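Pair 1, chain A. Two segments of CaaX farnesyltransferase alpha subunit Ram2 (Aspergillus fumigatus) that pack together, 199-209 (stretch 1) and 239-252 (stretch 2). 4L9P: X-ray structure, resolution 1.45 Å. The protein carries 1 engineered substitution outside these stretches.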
# COMPACT_ATOMS: atom_id res chain seq x y z
N ALA A 199 3.05 -14.76 9.93
CA ALA A 199 3.00 -16.22 10.08
C ALA A 199 1.53 -16.73 10.18
O ALA A 199 1.19 -17.79 9.62
CB ALA A 199 3.84 -16.64 11.29
N TRP A 200 0.68 -15.97 10.89
CA TRP A 200 -0.74 -16.32 10.92
C TRP A 200 -1.35 -16.27 9.53
O TRP A 200 -2.14 -17.14 9.18
CB TRP A 200 -1.52 -15.37 11.85
CG TRP A 200 -1.28 -15.66 13.29
CD1 TRP A 200 -0.43 -14.99 14.15
CD2 TRP A 200 -1.91 -16.71 14.07
NE1 TRP A 200 -0.51 -15.55 15.42
CE2 TRP A 200 -1.39 -16.61 15.39
CE3 TRP A 200 -2.83 -17.72 13.76
CZ2 TRP A 200 -1.78 -17.50 16.42
CZ3 TRP A 200 -3.23 -18.60 14.80
CH2 TRP A 200 -2.72 -18.46 16.11
N ASN A 201 -0.98 -15.26 8.72
CA ASN A 201 -1.53 -15.16 7.38
C ASN A 201 -1.13 -16.35 6.52
O ASN A 201 -1.94 -16.87 5.74
CB ASN A 201 -1.11 -13.79 6.77
CG ASN A 201 -1.63 -13.64 5.36
OD1 ASN A 201 -2.83 -13.38 5.18
ND2 ASN A 201 -0.80 -13.93 4.35
N HIS A 202 0.14 -16.75 6.64
CA HIS A 202 0.61 -17.93 5.86
C HIS A 202 -0.10 -19.16 6.39
O HIS A 202 -0.47 -20.05 5.58
CB HIS A 202 2.12 -18.05 6.03
CG HIS A 202 2.74 -19.01 5.04
ND1 HIS A 202 2.89 -18.68 3.71
CD2 HIS A 202 3.27 -20.25 5.20
CE1 HIS A 202 3.46 -19.68 3.08
NE2 HIS A 202 3.68 -20.65 3.96
N ARG A 203 -0.37 -19.25 7.69
CA ARG A 203 -1.10 -20.42 8.25
C ARG A 203 -2.48 -20.52 7.59
O ARG A 203 -2.93 -21.62 7.25
CB ARG A 203 -1.28 -20.29 9.77
CG ARG A 203 -1.79 -21.63 10.37
CD ARG A 203 -2.04 -21.46 11.92
NE ARG A 203 -2.43 -22.77 12.39
CZ ARG A 203 -1.62 -23.68 12.91
NH1 ARG A 203 -0.33 -23.39 13.19
NH2 ARG A 203 -2.11 -24.90 13.16
N TYR A 204 -3.15 -19.37 7.45
CA TYR A 204 -4.47 -19.41 6.82
C TYR A 204 -4.36 -19.96 5.37
O TYR A 204 -5.17 -20.80 4.93
CB TYR A 204 -5.11 -18.00 6.81
CG TYR A 204 -6.50 -18.08 6.21
CD1 TYR A 204 -6.72 -17.98 4.81
CD2 TYR A 204 -7.63 -18.23 7.04
CE1 TYR A 204 -8.01 -18.08 4.26
CE2 TYR A 204 -8.93 -18.30 6.51
CZ TYR A 204 -9.10 -18.26 5.11
OH TYR A 204 -10.37 -18.37 4.56
N MET A 205 -3.37 -19.52 4.62
CA MET A 205 -3.21 -20.05 3.28
C MET A 205 -3.01 -21.58 3.31
O MET A 205 -3.63 -22.33 2.52
CB MET A 205 -2.01 -19.43 2.65
CG MET A 205 -1.84 -19.85 1.20
SD MET A 205 -0.32 -20.72 0.94
CE MET A 205 0.63 -20.53 2.32
N LEU A 206 -2.15 -22.05 4.22
CA LEU A 206 -1.85 -23.51 4.24
C LEU A 206 -3.11 -24.26 4.56
O LEU A 206 -3.32 -25.35 3.99
CB LEU A 206 -0.82 -23.80 5.34
CG LEU A 206 0.57 -23.22 5.10
CD1 LEU A 206 1.47 -23.50 6.31
CD2 LEU A 206 1.23 -23.74 3.80
N ARG A 207 -3.92 -23.77 5.48
CA ARG A 207 -5.06 -24.56 5.97
C ARG A 207 -6.36 -24.35 5.20
O ARG A 207 -7.14 -25.31 5.03
CB ARG A 207 -5.30 -24.29 7.45
CG ARG A 207 -4.12 -24.75 8.36
CD ARG A 207 -4.08 -26.25 8.39
NE ARG A 207 -3.33 -26.76 9.53
CZ ARG A 207 -2.37 -27.68 9.40
NH1 ARG A 207 -1.98 -28.07 8.17
NH2 ARG A 207 -1.77 -28.15 10.49
N PHE A 208 -6.58 -23.11 4.74
CA PHE A 208 -7.89 -22.70 4.24
C PHE A 208 -7.79 -22.04 2.91
O PHE A 208 -8.82 -21.74 2.33
CB PHE A 208 -8.62 -21.82 5.28
CG PHE A 208 -8.90 -22.56 6.54
CD1 PHE A 208 -9.86 -23.55 6.52
CD2 PHE A 208 -8.12 -22.36 7.68
CE1 PHE A 208 -10.10 -24.30 7.65
CE2 PHE A 208 -8.38 -23.08 8.84
CZ PHE A 208 -9.37 -24.08 8.80
N GLY A 209 -6.58 -21.82 2.40
CA GLY A 209 -6.49 -21.15 1.11
C GLY A 209 -6.90 -22.00 -0.08
O GLY A 209 -6.75 -23.22 -0.04
N ASP A 239 -13.15 -31.66 11.32
CA ASP A 239 -12.15 -31.97 12.35
C ASP A 239 -10.96 -31.05 12.25
O ASP A 239 -10.37 -30.67 13.26
CB ASP A 239 -11.65 -33.41 12.25
CG ASP A 239 -12.72 -34.42 12.53
OD1 ASP A 239 -13.58 -34.22 13.41
OD2 ASP A 239 -12.68 -35.44 11.84
N LEU A 240 -10.59 -30.70 11.01
CA LEU A 240 -9.56 -29.68 10.78
C LEU A 240 -10.01 -28.33 11.35
O LEU A 240 -9.24 -27.63 12.03
CB LEU A 240 -9.33 -29.51 9.29
CG LEU A 240 -8.30 -28.41 8.95
CD1 LEU A 240 -6.96 -28.75 9.64
CD2 LEU A 240 -8.08 -28.37 7.42
N VAL A 241 -11.25 -27.94 11.07
CA VAL A 241 -11.74 -26.70 11.63
C VAL A 241 -11.65 -26.75 13.17
O VAL A 241 -11.12 -25.78 13.79
CB VAL A 241 -13.17 -26.40 11.14
CG1 VAL A 241 -13.77 -25.23 11.93
CG2 VAL A 241 -13.14 -26.07 9.62
N ASP A 242 -12.14 -27.83 13.79
CA ASP A 242 -12.03 -27.90 15.25
C ASP A 242 -10.59 -27.79 15.76
O ASP A 242 -10.32 -27.09 16.74
CB ASP A 242 -12.56 -29.25 15.79
CG ASP A 242 -14.05 -29.44 15.60
OD1 ASP A 242 -14.76 -28.44 15.32
OD2 ASP A 242 -14.50 -30.62 15.76
N SER A 243 -9.66 -28.48 15.09
CA SER A 243 -8.25 -28.46 15.46
C SER A 243 -7.68 -27.03 15.35
O SER A 243 -6.94 -26.55 16.23
CB SER A 243 -7.48 -29.41 14.52
OG SER A 243 -6.08 -29.34 14.74
N GLU A 244 -8.02 -26.33 14.29
CA GLU A 244 -7.48 -24.98 14.11
C GLU A 244 -8.06 -23.98 15.10
O GLU A 244 -7.38 -23.06 15.54
CB GLU A 244 -7.77 -24.53 12.67
CG GLU A 244 -6.86 -25.26 11.69
CD GLU A 244 -5.39 -24.93 11.89
OE1 GLU A 244 -5.07 -23.72 11.97
OE2 GLU A 244 -4.55 -25.87 11.95
N LEU A 245 -9.33 -24.17 15.43
CA LEU A 245 -9.92 -23.34 16.48
C LEU A 245 -9.30 -23.62 17.86
O LEU A 245 -9.06 -22.68 18.65
CB LEU A 245 -11.45 -23.50 16.49
CG LEU A 245 -12.17 -22.99 15.26
CD1 LEU A 245 -13.62 -23.41 15.34
CD2 LEU A 245 -12.05 -21.44 15.13
N GLN A 246 -9.04 -24.90 18.16
CA GLN A 246 -8.40 -25.18 19.42
C GLN A 246 -7.00 -24.60 19.48
O GLN A 246 -6.57 -24.04 20.52
CB GLN A 246 -8.34 -26.72 19.63
CG GLN A 246 -7.71 -27.16 20.92
CD GLN A 246 -7.84 -28.68 21.10
OE1 GLN A 246 -7.01 -29.45 20.60
NE2 GLN A 246 -8.90 -29.11 21.79
N TYR A 247 -6.27 -24.69 18.36
CA TYR A 247 -4.93 -24.12 18.30
C TYR A 247 -4.99 -22.60 18.58
O TYR A 247 -4.19 -22.02 19.37
CB TYR A 247 -4.29 -24.38 16.93
CG TYR A 247 -2.93 -23.74 16.75
CD1 TYR A 247 -1.77 -24.38 17.20
CD2 TYR A 247 -2.81 -22.50 16.11
CE1 TYR A 247 -0.53 -23.82 17.03
CE2 TYR A 247 -1.59 -21.90 15.96
CZ TYR A 247 -0.45 -22.55 16.41
OH TYR A 247 0.76 -21.96 16.21
N SER A 248 -5.93 -21.96 17.94
CA SER A 248 -6.12 -20.50 18.11
C SER A 248 -6.40 -20.15 19.58
O SER A 248 -5.82 -19.17 20.07
CB SER A 248 -7.25 -20.00 17.23
OG SER A 248 -6.93 -20.25 15.87
N GLN A 249 -7.32 -20.90 20.24
CA GLN A 249 -7.60 -20.62 21.64
C GLN A 249 -6.33 -20.78 22.46
O GLN A 249 -6.08 -19.98 23.34
CB GLN A 249 -8.70 -21.52 22.19
CG GLN A 249 -10.05 -21.22 21.58
CD GLN A 249 -11.20 -21.92 22.30
OE1 GLN A 249 -10.97 -22.79 23.14
NE2 GLN A 249 -12.44 -21.53 21.99
N SER A 250 -5.55 -21.83 22.21
CA SER A 250 -4.33 -22.04 23.01
C SER A 250 -3.34 -20.90 22.84
O SER A 250 -2.67 -20.49 23.80
CB SER A 250 -3.63 -23.31 22.59
OG SER A 250 -4.39 -24.44 22.95
N ARG A 251 -3.22 -20.37 21.63
CA ARG A 251 -2.33 -19.24 21.43
C ARG A 251 -2.88 -17.97 22.08
O ARG A 251 -2.11 -17.19 22.65
CB ARG A 251 -2.09 -19.00 19.93
CG ARG A 251 -1.43 -20.17 19.19
CD ARG A 251 0.04 -20.46 19.60
NE ARG A 251 0.24 -21.05 20.87
CZ ARG A 251 -0.00 -22.34 21.14
NH1 ARG A 251 -0.53 -23.13 20.21
NH2 ARG A 251 0.24 -22.85 22.37
N ILE A 252 -4.19 -17.74 21.98
CA ILE A 252 -4.83 -16.56 22.62
C ILE A 252 -4.52 -16.56 24.13
O ILE A 252 -4.15 -15.52 24.70
CB ILE A 252 -6.33 -16.56 22.37
CG1 ILE A 252 -6.55 -16.13 20.89
CG2 ILE A 252 -7.06 -15.60 23.35
CD1 ILE A 252 -7.99 -16.40 20.42

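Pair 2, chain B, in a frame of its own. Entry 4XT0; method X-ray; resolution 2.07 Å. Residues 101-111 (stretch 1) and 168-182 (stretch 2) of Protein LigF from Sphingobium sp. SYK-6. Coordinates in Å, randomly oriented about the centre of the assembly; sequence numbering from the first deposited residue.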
# COMPACT_ATOMS: atom_id res chain seq x y z
N VAL B 101 8.80 -3.05 -3.06
CA VAL B 101 8.17 -4.13 -2.30
C VAL B 101 8.30 -3.78 -0.80
O VAL B 101 7.35 -3.94 -0.04
CB VAL B 101 8.80 -5.51 -2.60
CG1 VAL B 101 8.25 -6.58 -1.64
CG2 VAL B 101 8.51 -5.92 -4.05
N TRP B 102 9.47 -3.28 -0.39
CA TRP B 102 9.66 -2.86 1.01
C TRP B 102 8.82 -1.66 1.39
O TRP B 102 8.29 -1.61 2.50
CB TRP B 102 11.14 -2.52 1.29
CG TRP B 102 11.99 -3.72 1.55
CD1 TRP B 102 12.96 -4.22 0.73
CD2 TRP B 102 11.96 -4.55 2.71
NE1 TRP B 102 13.53 -5.32 1.30
CE2 TRP B 102 12.93 -5.56 2.51
CE3 TRP B 102 11.20 -4.57 3.88
CZ2 TRP B 102 13.17 -6.56 3.45
CZ3 TRP B 102 11.44 -5.57 4.82
CH2 TRP B 102 12.42 -6.55 4.60
N THR B 103 8.74 -0.66 0.51
CA THR B 103 8.06 0.57 0.91
C THR B 103 6.55 0.34 0.95
O THR B 103 5.87 0.86 1.83
CB THR B 103 8.41 1.78 -0.02
OG1 THR B 103 8.03 1.52 -1.38
CG2 THR B 103 9.92 2.11 0.05
N LYS B 104 6.02 -0.46 0.04
CA LYS B 104 4.59 -0.71 0.05
C LYS B 104 4.23 -1.65 1.21
O LYS B 104 3.13 -1.59 1.75
CB LYS B 104 4.11 -1.26 -1.30
CG LYS B 104 4.38 -2.76 -1.52
CD LYS B 104 4.26 -3.09 -3.02
CE LYS B 104 2.84 -2.83 -3.56
NZ LYS B 104 1.86 -3.86 -3.01
N TRP B 105 5.18 -2.49 1.62
CA TRP B 105 4.95 -3.35 2.77
C TRP B 105 4.85 -2.51 4.06
O TRP B 105 4.10 -2.85 4.96
CB TRP B 105 6.06 -4.38 2.90
CG TRP B 105 5.95 -5.28 4.08
CD1 TRP B 105 5.12 -6.35 4.23
CD2 TRP B 105 6.74 -5.19 5.26
NE1 TRP B 105 5.34 -6.94 5.46
CE2 TRP B 105 6.33 -6.26 6.11
CE3 TRP B 105 7.75 -4.33 5.71
CZ2 TRP B 105 6.89 -6.46 7.37
CZ3 TRP B 105 8.31 -4.55 6.95
CH2 TRP B 105 7.88 -5.61 7.77
N VAL B 106 5.59 -1.42 4.13
CA VAL B 106 5.41 -0.49 5.24
C VAL B 106 3.99 0.07 5.21
O VAL B 106 3.30 0.05 6.24
CB VAL B 106 6.42 0.67 5.22
CG1 VAL B 106 6.07 1.71 6.29
CG2 VAL B 106 7.80 0.14 5.44
N ASP B 107 3.55 0.52 4.03
CA ASP B 107 2.20 1.09 3.86
C ASP B 107 1.05 0.11 4.09
O ASP B 107 -0.05 0.52 4.47
CB ASP B 107 2.03 1.69 2.45
CG ASP B 107 2.74 3.04 2.29
OD1 ASP B 107 2.79 3.83 3.27
OD2 ASP B 107 3.25 3.33 1.19
N GLU B 108 1.28 -1.17 3.83
CA GLU B 108 0.18 -2.14 3.84
C GLU B 108 0.18 -3.06 5.05
O GLU B 108 -0.78 -3.78 5.26
CB GLU B 108 0.22 -2.99 2.56
CG GLU B 108 0.08 -2.13 1.30
CD GLU B 108 0.51 -2.84 0.02
OE1 GLU B 108 0.46 -4.09 0.01
OE2 GLU B 108 0.89 -2.14 -0.96
N TYR B 109 1.26 -3.06 5.83
CA TYR B 109 1.35 -4.00 6.95
C TYR B 109 2.05 -3.42 8.18
O TYR B 109 1.45 -3.30 9.25
CB TYR B 109 2.08 -5.27 6.48
CG TYR B 109 1.98 -6.47 7.41
CD1 TYR B 109 0.97 -7.42 7.25
CD2 TYR B 109 2.90 -6.67 8.43
CE1 TYR B 109 0.87 -8.54 8.11
CE2 TYR B 109 2.82 -7.78 9.28
CZ TYR B 109 1.81 -8.70 9.11
OH TYR B 109 1.73 -9.80 9.94
N PHE B 110 3.32 -3.03 8.02
CA PHE B 110 4.18 -2.70 9.15
C PHE B 110 3.74 -1.43 9.88
O PHE B 110 3.67 -1.41 11.11
CB PHE B 110 5.65 -2.57 8.67
CG PHE B 110 6.66 -2.33 9.77
CD1 PHE B 110 6.42 -2.74 11.08
CD2 PHE B 110 7.87 -1.69 9.49
CE1 PHE B 110 7.35 -2.51 12.07
CE2 PHE B 110 8.81 -1.46 10.49
CZ PHE B 110 8.55 -1.87 11.79
N CYS B 111 3.44 -0.37 9.14
CA CYS B 111 3.04 0.87 9.78
C CYS B 111 1.78 0.67 10.62
O CYS B 111 1.69 1.17 11.73
CB CYS B 111 2.79 1.98 8.75
SG CYS B 111 2.16 3.51 9.51
N PHE B 168 -0.26 -6.85 18.05
CA PHE B 168 1.03 -7.23 18.62
C PHE B 168 1.67 -8.39 17.86
O PHE B 168 2.87 -8.34 17.59
CB PHE B 168 0.88 -7.60 20.11
CG PHE B 168 1.18 -6.47 21.04
CD1 PHE B 168 2.45 -5.90 21.09
CD2 PHE B 168 0.19 -5.94 21.86
CE1 PHE B 168 2.73 -4.84 21.93
CE2 PHE B 168 0.46 -4.88 22.72
CZ PHE B 168 1.74 -4.33 22.75
N ARG B 169 0.89 -9.42 17.51
CA ARG B 169 1.45 -10.53 16.73
C ARG B 169 2.02 -10.08 15.39
O ARG B 169 3.06 -10.58 14.95
CB ARG B 169 0.41 -11.63 16.45
CG ARG B 169 1.10 -12.87 15.86
CD ARG B 169 0.23 -13.76 14.99
NE ARG B 169 0.17 -13.32 13.61
CZ ARG B 169 -0.94 -12.87 13.05
NH1 ARG B 169 -2.05 -12.82 13.77
NH2 ARG B 169 -0.95 -12.47 11.78
N LYS B 170 1.34 -9.16 14.73
CA LYS B 170 1.81 -8.67 13.44
C LYS B 170 3.10 -7.85 13.58
O LYS B 170 3.96 -7.88 12.70
CB LYS B 170 0.71 -7.86 12.75
CG LYS B 170 -0.35 -8.73 12.09
CD LYS B 170 -1.75 -8.27 12.44
CE LYS B 170 -2.18 -7.10 11.60
NZ LYS B 170 -3.54 -6.61 11.96
N VAL B 171 3.24 -7.14 14.70
CA VAL B 171 4.48 -6.44 14.96
C VAL B 171 5.61 -7.47 15.02
O VAL B 171 6.68 -7.27 14.44
CB VAL B 171 4.43 -5.61 16.28
CG1 VAL B 171 5.80 -5.01 16.59
CG2 VAL B 171 3.40 -4.50 16.18
N GLY B 172 5.36 -8.58 15.71
CA GLY B 172 6.33 -9.65 15.80
C GLY B 172 6.69 -10.17 14.42
O GLY B 172 7.87 -10.32 14.11
N VAL B 173 5.69 -10.45 13.60
CA VAL B 173 5.92 -10.86 12.21
C VAL B 173 6.79 -9.84 11.49
O VAL B 173 7.73 -10.22 10.79
CB VAL B 173 4.61 -11.06 11.42
CG1 VAL B 173 4.90 -11.22 9.94
CG2 VAL B 173 3.85 -12.26 11.94
N SER B 174 6.47 -8.56 11.69
CA SER B 174 7.16 -7.49 10.97
C SER B 174 8.64 -7.41 11.34
O SER B 174 9.50 -7.24 10.48
CB SER B 174 6.51 -6.13 11.25
OG SER B 174 5.18 -6.07 10.75
N VAL B 175 8.91 -7.52 12.63
CA VAL B 175 10.26 -7.45 13.15
C VAL B 175 11.10 -8.67 12.73
O VAL B 175 12.29 -8.54 12.41
CB VAL B 175 10.23 -7.30 14.69
CG1 VAL B 175 11.51 -7.79 15.33
CG2 VAL B 175 9.94 -5.85 15.05
N ALA B 176 10.49 -9.86 12.74
CA ALA B 176 11.15 -11.06 12.25
C ALA B 176 11.52 -10.92 10.76
O ALA B 176 12.59 -11.35 10.34
CB ALA B 176 10.27 -12.30 12.46
N ARG B 177 10.64 -10.31 9.97
CA ARG B 177 10.92 -10.17 8.54
C ARG B 177 12.12 -9.25 8.29
O ARG B 177 12.95 -9.52 7.42
CB ARG B 177 9.69 -9.63 7.81
CG ARG B 177 9.93 -9.41 6.33
CD ARG B 177 10.29 -10.73 5.64
NE ARG B 177 10.65 -10.50 4.25
CZ ARG B 177 11.89 -10.28 3.82
NH1 ARG B 177 12.89 -10.26 4.70
NH2 ARG B 177 12.12 -10.07 2.53
N LEU B 178 12.19 -8.17 9.06
CA LEU B 178 13.28 -7.22 8.95
C LEU B 178 14.59 -7.87 9.35
O LEU B 178 15.62 -7.66 8.69
CB LEU B 178 13.02 -5.98 9.82
CG LEU B 178 11.96 -5.02 9.29
CD1 LEU B 178 11.52 -4.04 10.37
CD2 LEU B 178 12.47 -4.25 8.07
N GLU B 179 14.55 -8.67 10.41
CA GLU B 179 15.75 -9.32 10.92
C GLU B 179 16.25 -10.35 9.93
O GLU B 179 17.45 -10.53 9.77
CB GLU B 179 15.47 -9.98 12.26
CG GLU B 179 16.70 -10.64 12.86
CD GLU B 179 17.72 -9.62 13.28
OE1 GLU B 179 17.35 -8.43 13.38
OE2 GLU B 179 18.89 -10.00 13.51
N GLU B 180 15.31 -11.04 9.30
CA GLU B 180 15.62 -12.01 8.26
C GLU B 180 16.58 -11.43 7.21
O GLU B 180 17.45 -12.13 6.70
CB GLU B 180 14.32 -12.48 7.61
CG GLU B 180 14.45 -13.49 6.50
CD GLU B 180 13.09 -13.91 5.95
OE1 GLU B 180 12.10 -13.89 6.72
OE2 GLU B 180 13.01 -14.26 4.76
N THR B 181 16.43 -10.15 6.90
CA THR B 181 17.27 -9.53 5.87
C THR B 181 18.46 -8.80 6.50
O THR B 181 19.61 -8.97 6.07
CB THR B 181 16.46 -8.56 4.98
OG1 THR B 181 15.50 -9.29 4.21
CG2 THR B 181 17.38 -7.77 4.05
N LEU B 182 18.19 -8.02 7.54
CA LEU B 182 19.22 -7.16 8.14
C LEU B 182 20.26 -7.92 8.95
O LEU B 182 21.32 -7.38 9.26
CB LEU B 182 18.55 -6.08 9.01
CG LEU B 182 17.73 -5.11 8.16
CD1 LEU B 182 16.85 -4.20 9.02
CD2 LEU B 182 18.66 -4.28 7.27

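Both pairs consist of two helices running roughly antiparallel, and 14 central residues superpose with an RMSD of 0.5 Å over N, CA and C. The angle between the N-to-C directions is 165° in pair 1 and 143° in pair 2, with closest axis approaches of 12.0 and 9.7 Å. The match runs from Ala199(A) and Val101(B) to Arg207(A) and Tyr109(B) in the first helix, and from Asp239(A) and Arg169(B) onward in the second. In pair 2 the first helix includes a wider pi-type turn at 106-110, most of it within the matched segment. The correspondence stops after Arg207(A) and Tyr109(B); in pair 1, Gly209(A) is the first residue to leave helical phi/psi.

The most faithful match is Trp200(A) with Trp102(B), whose side-chain centres lie 0.4 Å apart. Each has an m rotamer for chi1 and a CA-to-CB bond pointing sideways, yet its ring reaches the second helix. The neighbours differ. In pair 1, Trp200(A) CH2 lies 3.6 Å from Tyr247(A) CE2, the two rings meeting obliquely. At the position of Tyr247(A), pair 2 has Arg177(B), with Trp102(B) CH2 over one face of its guanidinium; Arg177(B) NH1 also donates a hydrogen bond to Thr181(B) OG1 (2.8 Å), and both residues touch Trp102(B). At the next position, Leu178(B) replaces Ser248(A) and packs its CD2 3.7 Å from Trp102(B) CZ3.

The centre of the interface shows the sharpest contrast. Pair 1 uses charge: Glu244(A) accepts hydrogen bonds within salt bridges from two arginines one helical turn apart, with Arg203(A) NE 2.8 Å from Glu244(A) OE1 and Arg207(A) NE 2.9 Å from Glu244(A) OE2. The guanidinium of Arg203(A) also lies flat on the Tyr247(A) ring, its CZ 3.7 Å from the ring centroid, so one cation serves both carboxylate and aromatic face. In pair 2 the corresponding residues are Trp105(B), Tyr109(B) and Ser174(B), and no hydrogen bond crosses between the helices. Trp105(B) CH2 approaches Ser174(B) CB at 3.8 Å, while the small serine satisfies its hydroxyl within its own helix, Ser174(B) OG donating to Lys170(B) O (2.9 Å). Tyr109(B) reaches the second helix with CE2 3.3 Å from Ser174(B) OG and OH 3.5 Å from Val173(B) CB.

Each pair has a phenylalanine near the C-terminal end of its first stretch, although the two are not superposed equivalents. Phe208(A) CE1 packs 4.0 Å from Val241(A) CG2; Phe110(B) CE2 lies 3.7 Å from Leu178(B) CD1. The buried areas are similar, 482 and 536 Å², so an ionic network and a set of aromatic rings against mixed aliphatic and polar side chains fill comparable interfaces.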